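CT263 (Chlamydia trachomatis, PDB 4QAS) probably hydrolyses the N-glycosidic bond of a futalosine-pathway nucleoside during menaquinone synthesis, as an MTAN-like nucleosidase. Local coordinates at residues Y69-A80 with C156-Y167; T90-E98 with L137-A148. The protein carries 1 engineered substitution. One frame throughout, in Å; residues are numbered along the deposited sequence.

Interaction 1. Residues Y69-A80 with C156-Y167; sequences YDLWINAGFAGA and CPCSMIKVSSNY. Engineered in segment 156-167: N166 (natural residue Asp).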
loop_
_atom_site.group_PDB
_atom_site.type_symbol
_atom_site.label_atom_id
_atom_site.label_comp_id
_atom_site.label_asym_id
_atom_site.label_seq_id
_atom_site.Cartn_x
_atom_site.Cartn_y
_atom_site.Cartn_z
ATOM N N TYR A 69 16.646 13.217 8.772
ATOM C CA TYR A 69 15.788 12.045 8.772
ATOM C C TYR A 69 16.276 11.025 9.804
ATOM O O TYR A 69 17.418 11.054 10.246
ATOM C CB TYR A 69 15.743 11.427 7.372
ATOM C CG TYR A 69 15.048 12.327 6.368
ATOM C CD1 TYR A 69 13.661 12.384 6.299
ATOM C CD2 TYR A 69 15.778 13.151 5.519
ATOM C CE1 TYR A 69 13.022 13.217 5.390
ATOM C CE2 TYR A 69 15.146 13.985 4.611
ATOM C CZ TYR A 69 13.774 14.025 4.565
ATOM O OH TYR A 69 13.136 14.850 3.664
ATOM N N ASP A 70 15.384 10.107 10.165
ATOM C CA ASP A 70 15.709 9.001 11.064
ATOM C C ASP A 70 16.067 7.719 10.339
ATOM O O ASP A 70 16.707 6.849 10.929
ATOM C CB ASP A 70 14.512 8.736 11.963
ATOM C CG ASP A 70 14.210 9.928 12.843
ATOM O OD1 ASP A 70 15.059 10.257 13.683
ATOM O OD2 ASP A 70 13.158 10.574 12.685
ATOM N N LEU A 71 15.688 7.599 9.082
ATOM C CA LEU A 71 15.970 6.426 8.272
ATOM C C LEU A 71 15.825 6.844 6.828
ATOM O O LEU A 71 14.913 7.613 6.494
ATOM C CB LEU A 71 14.969 5.301 8.573
ATOM C CG LEU A 71 15.112 4.007 7.764
ATOM C CD1 LEU A 71 16.458 3.314 7.973
ATOM C CD2 LEU A 71 13.990 3.054 8.134
ATOM N N TRP A 72 16.722 6.346 5.985
ATOM C CA TRP A 72 16.544 6.372 4.542
ATOM C C TRP A 72 16.252 4.956 4.050
ATOM O O TRP A 72 16.893 3.999 4.497
ATOM C CB TRP A 72 17.817 6.830 3.830
ATOM C CG TRP A 72 18.308 8.224 4.046
ATOM C CD1 TRP A 72 17.870 9.139 4.958
ATOM C CD2 TRP A 72 19.370 8.849 3.331
ATOM N NE1 TRP A 72 18.590 10.302 4.834
ATOM C CE2 TRP A 72 19.523 10.146 3.842
ATOM C CE3 TRP A 72 20.192 8.426 2.278
ATOM C CZ2 TRP A 72 20.481 11.031 3.355
ATOM C CZ3 TRP A 72 21.146 9.301 1.794
ATOM C CH2 TRP A 72 21.284 10.591 2.328
ATOM N N ILE A 73 15.334 4.816 3.098
ATOM C CA ILE A 73 15.123 3.576 2.366
ATOM C C ILE A 73 15.307 3.871 0.893
ATOM O O ILE A 73 14.567 4.692 0.321
ATOM C CB ILE A 73 13.733 2.984 2.630
ATOM C CG1 ILE A 73 13.558 2.678 4.119
ATOM C CG2 ILE A 73 13.553 1.720 1.793
ATOM C CD1 ILE A 73 12.193 2.140 4.478
ATOM N N ASN A 74 16.282 3.204 0.277
ATOM C CA ASN A 74 16.406 3.216 -1.173
ATOM C C ASN A 74 15.658 2.013 -1.695
ATOM O O ASN A 74 16.029 0.875 -1.395
ATOM C CB ASN A 74 17.879 3.136 -1.551
ATOM C CG ASN A 74 18.104 2.911 -3.017
ATOM O OD1 ASN A 74 19.037 2.172 -3.392
ATOM N ND2 ASN A 74 17.302 3.542 -3.870
ATOM N N ALA A 75 14.611 2.245 -2.448
ATOM C CA ALA A 75 13.863 1.173 -3.072
ATOM C C ALA A 75 14.059 1.275 -4.570
ATOM O O ALA A 75 14.012 2.366 -5.136
ATOM C CB ALA A 75 12.389 1.295 -2.735
ATOM N N GLY A 76 14.311 0.138 -5.231
ATOM C CA GLY A 76 14.502 0.220 -6.668
ATOM C C GLY A 76 14.543 -1.138 -7.336
ATOM O O GLY A 76 14.390 -2.182 -6.703
ATOM N N PHE A 77 14.679 -1.072 -8.650
ATOM C CA PHE A 77 14.847 -2.249 -9.495
ATOM C C PHE A 77 16.309 -2.683 -9.489
ATOM O O PHE A 77 17.219 -1.870 -9.407
ATOM C CB PHE A 77 14.475 -1.926 -10.947
ATOM C CG PHE A 77 13.093 -1.322 -11.150
ATOM C CD1 PHE A 77 12.075 -1.467 -10.223
ATOM C CD2 PHE A 77 12.823 -0.638 -12.314
ATOM C CE1 PHE A 77 10.819 -0.900 -10.448
ATOM C CE2 PHE A 77 11.558 -0.083 -12.537
ATOM C CZ PHE A 77 10.579 -0.219 -11.622
ATOM N N ALA A 78 16.539 -3.989 -9.622
ATOM C CA ALA A 78 17.891 -4.489 -9.778
ATOM C C ALA A 78 17.895 -5.670 -10.734
ATOM O O ALA A 78 17.056 -6.562 -10.626
ATOM C CB ALA A 78 18.523 -4.904 -8.436
ATOM N N GLY A 79 18.882 -5.678 -11.614
ATOM C CA GLY A 79 19.110 -6.841 -12.453
ATOM C C GLY A 79 19.584 -8.028 -11.640
ATOM O O GLY A 79 20.264 -7.886 -10.630
ATOM N N ALA A 80 19.249 -9.233 -12.103
ATOM C CA ALA A 80 19.729 -10.473 -11.506
ATOM C C ALA A 80 20.823 -11.052 -12.385
ATOM O O ALA A 80 20.581 -11.379 -13.561
ATOM C CB ALA A 80 18.584 -11.463 -11.380
ATOM N N CYS A 156 22.889 8.718 9.156
ATOM C CA CYS A 156 21.529 8.242 9.126
ATOM C C CYS A 156 21.534 6.794 8.688
ATOM O O CYS A 156 22.098 6.481 7.619
ATOM C CB CYS A 156 20.745 9.079 8.135
ATOM S SG CYS A 156 19.010 8.738 8.156
ATOM N N PRO A 157 20.844 5.883 9.382
ATOM C CA PRO A 157 20.781 4.505 8.885
ATOM C C PRO A 157 20.117 4.451 7.511
ATOM O O PRO A 157 19.236 5.248 7.181
ATOM C CB PRO A 157 19.930 3.776 9.933
ATOM C CG PRO A 157 19.796 4.694 11.084
ATOM C CD PRO A 157 20.034 6.078 10.596
ATOM N N CYS A 158 20.567 3.501 6.686
ATOM C CA CYS A 158 20.077 3.315 5.325
ATOM C C CYS A 158 19.725 1.858 5.098
ATOM O O CYS A 158 20.529 0.968 5.423
ATOM C CB CYS A 158 21.152 3.718 4.307
ATOM S SG CYS A 158 20.620 3.761 2.594
ATOM N N SER A 159 18.537 1.618 4.568
ATOM C CA SER A 159 18.085 0.292 4.188
ATOM C C SER A 159 17.739 0.307 2.717
ATOM O O SER A 159 17.503 1.359 2.134
ATOM C CB SER A 159 16.854 -0.130 4.991
ATOM O OG SER A 159 17.112 -0.213 6.354
ATOM N N MET A 160 17.749 -0.868 2.108
ATOM C CA MET A 160 17.495 -1.015 0.689
ATOM C C MET A 160 16.525 -2.137 0.431
ATOM O O MET A 160 16.628 -3.199 1.026
ATOM C CB MET A 160 18.762 -1.385 -0.039
ATOM C CG MET A 160 19.586 -0.233 -0.397
ATOM S SD MET A 160 21.044 -0.735 -1.241
ATOM C CE MET A 160 22.065 0.709 -0.992
ATOM N N ILE A 161 15.594 -1.866 -0.454
ATOM C CA ILE A 161 14.661 -2.842 -1.011
ATOM C C ILE A 161 14.955 -2.878 -2.502
ATOM O O ILE A 161 14.911 -1.843 -3.169
ATOM C CB ILE A 161 13.204 -2.408 -0.812
ATOM C CG1 ILE A 161 12.881 -2.263 0.670
ATOM C CG2 ILE A 161 12.268 -3.415 -1.451
ATOM C CD1 ILE A 161 11.565 -1.535 0.961
ATOM N N LYS A 162 15.258 -4.060 -3.023
ATOM C CA LYS A 162 15.515 -4.215 -4.445
ATOM C C LYS A 162 14.662 -5.355 -4.969
ATOM O O LYS A 162 14.682 -6.448 -4.416
ATOM C CB LYS A 162 16.994 -4.467 -4.729
ATOM C CG LYS A 162 17.885 -3.304 -4.289
ATOM C CD LYS A 162 17.857 -2.109 -5.238
ATOM C CE LYS A 162 18.330 -0.816 -4.545
ATOM N NZ LYS A 162 18.618 0.276 -5.489
ATOM N N VAL A 163 13.940 -5.083 -6.054
ATOM C CA VAL A 163 13.126 -6.100 -6.720
ATOM C C VAL A 163 13.845 -6.524 -7.992
ATOM O O VAL A 163 14.305 -5.685 -8.756
ATOM C CB VAL A 163 11.695 -5.610 -6.998
ATOM C CG1 VAL A 163 11.660 -4.438 -7.912
ATOM C CG2 VAL A 163 10.845 -6.749 -7.556
ATOM N N SER A 164 13.981 -7.834 -8.178
ATOM C CA SER A 164 14.656 -8.365 -9.366
ATOM C C SER A 164 13.835 -8.070 -10.616
ATOM O O SER A 164 12.677 -8.501 -10.745
ATOM C CB SER A 164 14.897 -9.849 -9.188
ATOM O OG SER A 164 13.723 -10.479 -8.767
ATOM N N SER A 165 14.419 -7.288 -11.525
ATOM C CA SER A 165 13.686 -6.698 -12.622
ATOM C C SER A 165 13.938 -7.337 -13.971
ATOM O O SER A 165 13.149 -7.111 -14.887
ATOM C CB SER A 165 13.993 -5.203 -12.703
ATOM O OG SER A 165 15.369 -4.946 -12.862
ATOM N N ASN A 166 15.016 -8.098 -14.114
ATOM C CA ASN A 166 15.445 -8.645 -15.392
ATOM C C ASN A 166 16.725 -9.406 -15.149
ATOM O O ASN A 166 17.423 -9.167 -14.153
ATOM C CB ASN A 166 15.719 -7.543 -16.403
ATOM C CG ASN A 166 16.860 -6.618 -15.986
ATOM O OD1 ASN A 166 16.671 -5.716 -15.161
ATOM N ND2 ASN A 166 18.041 -6.811 -16.559
ATOM N N TYR A 167 17.026 -10.349 -16.044
ATOM C CA TYR A 167 18.337 -10.963 -16.080
ATOM C C TYR A 167 19.285 -10.069 -16.872
ATOM O O TYR A 167 18.877 -9.343 -17.783
ATOM C CB TYR A 167 18.280 -12.397 -16.651
ATOM C CG TYR A 167 17.525 -13.281 -15.700
ATOM C CD1 TYR A 167 18.042 -13.527 -14.426
ATOM C CD2 TYR A 167 16.285 -13.811 -16.020
ATOM C CE1 TYR A 167 17.355 -14.276 -13.508
ATOM C CE2 TYR A 167 15.572 -14.563 -15.093
ATOM C CZ TYR A 167 16.113 -14.778 -13.830
ATOM O OH TYR A 167 15.371 -15.503 -12.921
HETATM O O HOH W 1 16.615 2.831 -6.494
HETATM O O HOH W 2 17.581 0.536 -8.316
#

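Interaction 2. Residues T90-E98 with L137-A148; sequences TYTITSVKE and LQLVDMEGFFIA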
loop_
_atom_site.group_PDB
_atom_site.type_symbol
_atom_site.label_atom_id
_atom_site.label_comp_id
_atom_site.label_asym_id
_atom_site.label_seq_id
_atom_site.Cartn_x
_atom_site.Cartn_y
_atom_site.Cartn_z
ATOM N N THR A 90 11.274 -9.470 -4.204
ATOM C CA THR A 90 11.761 -8.349 -3.429
ATOM C C THR A 90 12.748 -8.841 -2.386
ATOM O O THR A 90 12.449 -9.777 -1.641
ATOM C CB THR A 90 10.573 -7.673 -2.761
ATOM O OG1 THR A 90 9.565 -7.450 -3.758
ATOM C CG2 THR A 90 11.012 -6.389 -2.101
ATOM N N TYR A 91 13.913 -8.214 -2.336
ATOM C CA TYR A 91 14.958 -8.527 -1.382
ATOM C C TYR A 91 15.292 -7.284 -0.581
ATOM O O TYR A 91 15.076 -6.158 -1.025
ATOM C CB TYR A 91 16.229 -8.962 -2.108
ATOM C CG TYR A 91 16.108 -10.250 -2.846
ATOM C CD1 TYR A 91 15.675 -10.301 -4.159
ATOM C CD2 TYR A 91 16.473 -11.450 -2.237
ATOM C CE1 TYR A 91 15.600 -11.489 -4.841
ATOM C CE2 TYR A 91 16.410 -12.650 -2.919
ATOM C CZ TYR A 91 15.960 -12.671 -4.228
ATOM O OH TYR A 91 15.874 -13.844 -4.963
ATOM N N THR A 92 15.846 -7.532 0.598
ATOM C CA THR A 92 16.562 -6.506 1.333
ATOM C C THR A 92 18.053 -6.763 1.223
ATOM O O THR A 92 18.487 -7.902 1.108
ATOM C CB THR A 92 16.093 -6.417 2.795
ATOM O OG1 THR A 92 16.679 -5.238 3.382
ATOM C CG2 THR A 92 16.406 -7.649 3.597
ATOM N N ILE A 93 18.830 -5.704 1.226
ATOM C CA ILE A 93 20.272 -5.778 0.956
ATOM C C ILE A 93 21.074 -5.789 2.248
ATOM O O ILE A 93 20.810 -5.012 3.183
ATOM C CB ILE A 93 20.672 -4.610 0.049
ATOM C CG1 ILE A 93 19.824 -4.615 -1.219
ATOM C CG2 ILE A 93 22.156 -4.631 -0.232
ATOM C CD1 ILE A 93 19.856 -5.939 -2.012
ATOM N N THR A 94 22.081 -6.665 2.310
ATOM C CA THR A 94 22.970 -6.724 3.461
ATOM C C THR A 94 24.196 -5.860 3.257
ATOM O O THR A 94 24.650 -5.204 4.197
ATOM C CB THR A 94 23.376 -8.176 3.714
ATOM O OG1 THR A 94 23.954 -8.727 2.524
ATOM C CG2 THR A 94 22.144 -8.997 4.083
ATOM N N SER A 95 24.776 -5.880 2.066
ATOM C CA SER A 95 25.885 -5.001 1.737
ATOM C C SER A 95 25.787 -4.639 0.267
ATOM O O SER A 95 25.230 -5.379 -0.545
ATOM C CB SER A 95 27.243 -5.621 2.076
ATOM O OG SER A 95 27.561 -6.615 1.137
ATOM N N VAL A 96 26.319 -3.467 -0.048
ATOM C CA VAL A 96 26.352 -2.959 -1.401
ATOM C C VAL A 96 27.797 -2.625 -1.758
ATOM O O VAL A 96 28.521 -2.004 -0.957
ATOM C CB VAL A 96 25.413 -1.754 -1.567
ATOM C CG1 VAL A 96 25.747 -0.631 -0.587
ATOM C CG2 VAL A 96 25.406 -1.288 -3.001
ATOM N N LYS A 97 28.217 -3.050 -2.934
ATOM C CA LYS A 97 29.562 -2.811 -3.452
ATOM C C LYS A 97 29.437 -1.917 -4.669
ATOM O O LYS A 97 28.630 -2.204 -5.556
ATOM C CB LYS A 97 30.176 -4.121 -3.968
ATOM C CG LYS A 97 30.544 -5.184 -2.957
ATOM C CD LYS A 97 31.304 -6.334 -3.645
ATOM C CE LYS A 97 30.467 -7.013 -4.731
ATOM N NZ LYS A 97 31.153 -8.161 -5.389
ATOM N N GLU A 98 30.244 -0.862 -4.751
ATOM C CA GLU A 98 30.460 -0.174 -6.019
ATOM C C GLU A 98 31.616 -0.872 -6.707
ATOM O O GLU A 98 32.660 -1.131 -6.083
ATOM C CB GLU A 98 30.792 1.300 -5.813
ATOM C CG GLU A 98 30.974 2.102 -7.120
ATOM C CD GLU A 98 29.655 2.431 -7.828
ATOM O OE1 GLU A 98 28.655 2.705 -7.139
ATOM O OE2 GLU A 98 29.611 2.423 -9.079
ATOM N N LEU A 137 28.191 -12.299 -8.588
ATOM C CA LEU A 137 27.229 -11.216 -8.461
ATOM C C LEU A 137 25.847 -11.787 -8.186
ATOM O O LEU A 137 25.521 -12.912 -8.587
ATOM C CB LEU A 137 27.181 -10.353 -9.728
ATOM C CG LEU A 137 28.492 -9.685 -10.160
ATOM C CD1 LEU A 137 28.258 -8.799 -11.385
ATOM C CD2 LEU A 137 29.110 -8.872 -9.026
ATOM N N GLN A 138 25.047 -11.003 -7.465
ATOM C CA GLN A 138 23.670 -11.364 -7.197
ATOM C C GLN A 138 22.799 -10.320 -7.882
ATOM O O GLN A 138 22.464 -10.453 -9.063
ATOM C CB GLN A 138 23.401 -11.495 -5.683
ATOM C CG GLN A 138 24.064 -12.740 -5.076
ATOM C CD GLN A 138 23.900 -12.903 -3.562
ATOM O OE1 GLN A 138 23.085 -12.248 -2.917
ATOM N NE2 GLN A 138 24.686 -13.807 -2.996
ATOM N N LEU A 139 22.384 -9.292 -7.162
ATOM C CA LEU A 139 21.631 -8.192 -7.726
ATOM C C LEU A 139 22.559 -7.056 -8.146
ATOM O O LEU A 139 23.590 -6.813 -7.514
ATOM C CB LEU A 139 20.613 -7.678 -6.702
ATOM C CG LEU A 139 19.569 -8.706 -6.274
ATOM C CD1 LEU A 139 18.705 -8.101 -5.167
ATOM C CD2 LEU A 139 18.707 -9.073 -7.486
ATOM N N VAL A 140 22.176 -6.354 -9.202
ATOM C CA VAL A 140 23.003 -5.305 -9.780
ATOM C C VAL A 140 22.124 -4.104 -10.077
ATOM O O VAL A 140 21.108 -4.230 -10.767
ATOM C CB VAL A 140 23.695 -5.762 -11.072
ATOM C CG1 VAL A 140 24.565 -4.622 -11.612
ATOM C CG2 VAL A 140 24.504 -7.014 -10.827
ATOM N N ASP A 141 22.507 -2.932 -9.588
ATOM C CA ASP A 141 21.753 -1.713 -9.842
ATOM C C ASP A 141 22.759 -0.642 -10.252
ATOM O O ASP A 141 23.923 -0.910 -10.562
ATOM C CB ASP A 141 20.894 -1.282 -8.645
ATOM C CG ASP A 141 21.713 -0.646 -7.520
ATOM O OD1 ASP A 141 22.956 -0.812 -7.479
ATOM O OD2 ASP A 141 21.101 0.043 -6.644
ATOM N N MET A 142 22.330 0.614 -10.203
ATOM C CA MET A 142 23.213 1.741 -10.462
ATOM C C MET A 142 23.461 2.628 -9.249
ATOM O O MET A 142 24.593 3.063 -9.044
ATOM C CB MET A 142 22.638 2.594 -11.599
ATOM C CG MET A 142 22.566 1.843 -12.933
ATOM S SD MET A 142 21.780 2.758 -14.277
ATOM C CE MET A 142 22.663 4.319 -14.176
ATOM N N GLU A 143 22.435 2.934 -8.449
ATOM C CA GLU A 143 22.522 4.015 -7.475
ATOM C C GLU A 143 22.701 3.580 -6.027
ATOM O O GLU A 143 22.948 4.439 -5.182
ATOM C CB GLU A 143 21.257 4.896 -7.558
ATOM C CG GLU A 143 21.048 5.568 -8.894
ATOM C CD GLU A 143 22.149 6.549 -9.250
ATOM O OE1 GLU A 143 22.921 6.940 -8.352
ATOM O OE2 GLU A 143 22.260 6.920 -10.441
ATOM N N GLY A 144 22.605 2.295 -5.714
ATOM C CA GLY A 144 22.578 1.881 -4.321
ATOM C C GLY A 144 23.807 2.280 -3.529
ATOM O O GLY A 144 23.698 2.801 -2.419
ATOM N N PHE A 145 25.002 2.040 -4.072
ATOM C CA PHE A 145 26.181 2.380 -3.289
ATOM C C PHE A 145 26.258 3.886 -3.051
ATOM O O PHE A 145 26.529 4.338 -1.940
ATOM C CB PHE A 145 27.483 1.902 -3.918
ATOM C CG PHE A 145 28.652 2.190 -3.032
ATOM C CD1 PHE A 145 29.285 3.411 -3.088
ATOM C CD2 PHE A 145 29.075 1.274 -2.080
ATOM C CE1 PHE A 145 30.302 3.707 -2.246
ATOM C CE2 PHE A 145 30.113 1.544 -1.246
ATOM C CZ PHE A 145 30.747 2.775 -1.322
ATOM N N PHE A 146 26.034 4.681 -4.111
ATOM C CA PHE A 146 26.026 6.128 -3.980
ATOM C C PHE A 146 25.121 6.574 -2.840
ATOM O O PHE A 146 25.513 7.405 -2.021
ATOM C CB PHE A 146 25.574 6.739 -5.310
ATOM C CG PHE A 146 25.294 8.212 -5.238
ATOM C CD1 PHE A 146 26.320 9.085 -4.969
ATOM C CD2 PHE A 146 24.011 8.720 -5.426
ATOM C CE1 PHE A 146 26.114 10.449 -4.890
ATOM C CE2 PHE A 146 23.790 10.096 -5.347
ATOM C CZ PHE A 146 24.849 10.956 -5.076
ATOM N N ILE A 147 23.921 5.997 -2.756
ATOM C CA ILE A 147 22.970 6.425 -1.739
ATOM C C ILE A 147 23.461 6.025 -0.353
ATOM O O ILE A 147 23.393 6.813 0.588
ATOM C CB ILE A 147 21.579 5.844 -2.042
ATOM C CG1 ILE A 147 21.053 6.421 -3.361
ATOM C CG2 ILE A 147 20.617 6.150 -0.894
ATOM C CD1 ILE A 147 19.866 5.675 -3.942
ATOM N N ALA A 148 23.914 4.771 -0.201
ATOM C CA ALA A 148 24.395 4.323 1.107
ATOM C C ALA A 148 25.566 5.168 1.577
ATOM O O ALA A 148 25.692 5.476 2.771
ATOM C CB ALA A 148 24.823 2.863 1.053
HETATM O O HOH W 3 26.125 3.833 -6.925
HETATM O O HOH W 4 27.274 3.308 -10.174
#

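Interaction 1. Residues Y69-A80 with C156-Y167
L71 CD1 lies 3.5 Å from P157 O and also touches P157 CB. From here strands 71-80 and 158-167 run parallel, side by side in the central sheet of the nucleosidase fold. W72 N begins the pairing with a nearly straight bond to P157 O. C156 SG lies obliquely beside the W72 ring, 3.4 Å from W72 CD1, a sulfur-aromatic contact. I73 sets CG2 against I161 CD1 at 3.9 Å. N74 holds CG anti to its own N (chi1 170°), which swings the amide across the K162 chain. N74 OD1 accepts from K162 NZ at 2.9 Å; the donor stands above the carbonyl plane. K162 NZ also forms a salt bridge with D141. G76 has no side chain, and K162 CD lies 3.8 Å from G76 O. F77 CD1 packs alongside V163 CG1, 3.8 Å away. One water joins F77 O to K162 NZ. After A78, S165 is an extra residue, so A80 pairs with Y167. S165 OG donates to OD1 of N166, an engineered residue, at 2.8 Å. K162 is buried, and N74, D141 and water probably help to hold its charge there.

Interaction 2. Residues T90-E98 with L137-A148
V96 is the knob of this contact. It presses into the first turn of helix 144-153, a strand-against-helix packing within the alpha/beta fold. The axes of 95-98 and 144-148 approach to 7.7 Å and run at 111° to each other. The hollow is walled by the G144 backbone, F145 and A148. V96 CG2 reaches the helix backbone, 3.5 Å from F145 N. The other branch, CG1, stands between the valine's own N and carbonyl carbon (chi1 57°). From there V96 CG1 meets A148 CB at 4.0 Å.

F145 answers from the helix side. Its ring is a flat wedge laid against the strand. One edge meets V96 O near the ring plane, and F145 CD2 lies 3.5 Å from V96 O. E98 CB lies over one face of the ring, toward its rim. It is 4.0 Å from E98 CB to the centroid of the F145 ring, a CH-pi contact. The E98 carboxylate is turned 79° from the ring plane, and E98 OE1 comes 3.5 Å from F145 CB.

A second hollow lies before the corner at T94. Y91 and I93 both touch the L139 tip there. L139 CD1 is the bump, 3.9 Å from Y91 CD1 and close to I93 CD1. Farther along the strand, the end of K97 comes near L137 CD2.

No direct hydrogen bond joins the two segments. D141 OD2 makes a weak capping bond to G144 N at the helix start. Two waters link the E98 carboxylate to M142 O. One of them also accepts from F146 N, at 2.9 Å.

Overall arrangement
Both interactions are buried, but interaction 1 lies nearer the chain centre. It joins two neighbouring strands of the sheet, mostly by backbone bonds. Interaction 2 joins a strand to a helix and to strand 139-141, by side-chain packing and waters. Along the chain it is nested inside the loop closed by interaction 1. Their centres are about 7 Å apart. Strand 90-99 pairs with 158-167, and 139-141 pairs with 71-80, so these strands meet in one curled, branched sheet, with 90-99 turning a corner at T94. K162 of interaction 1 and D141 of interaction 2 tie the two together. G79 N also probably bonds to V140 O.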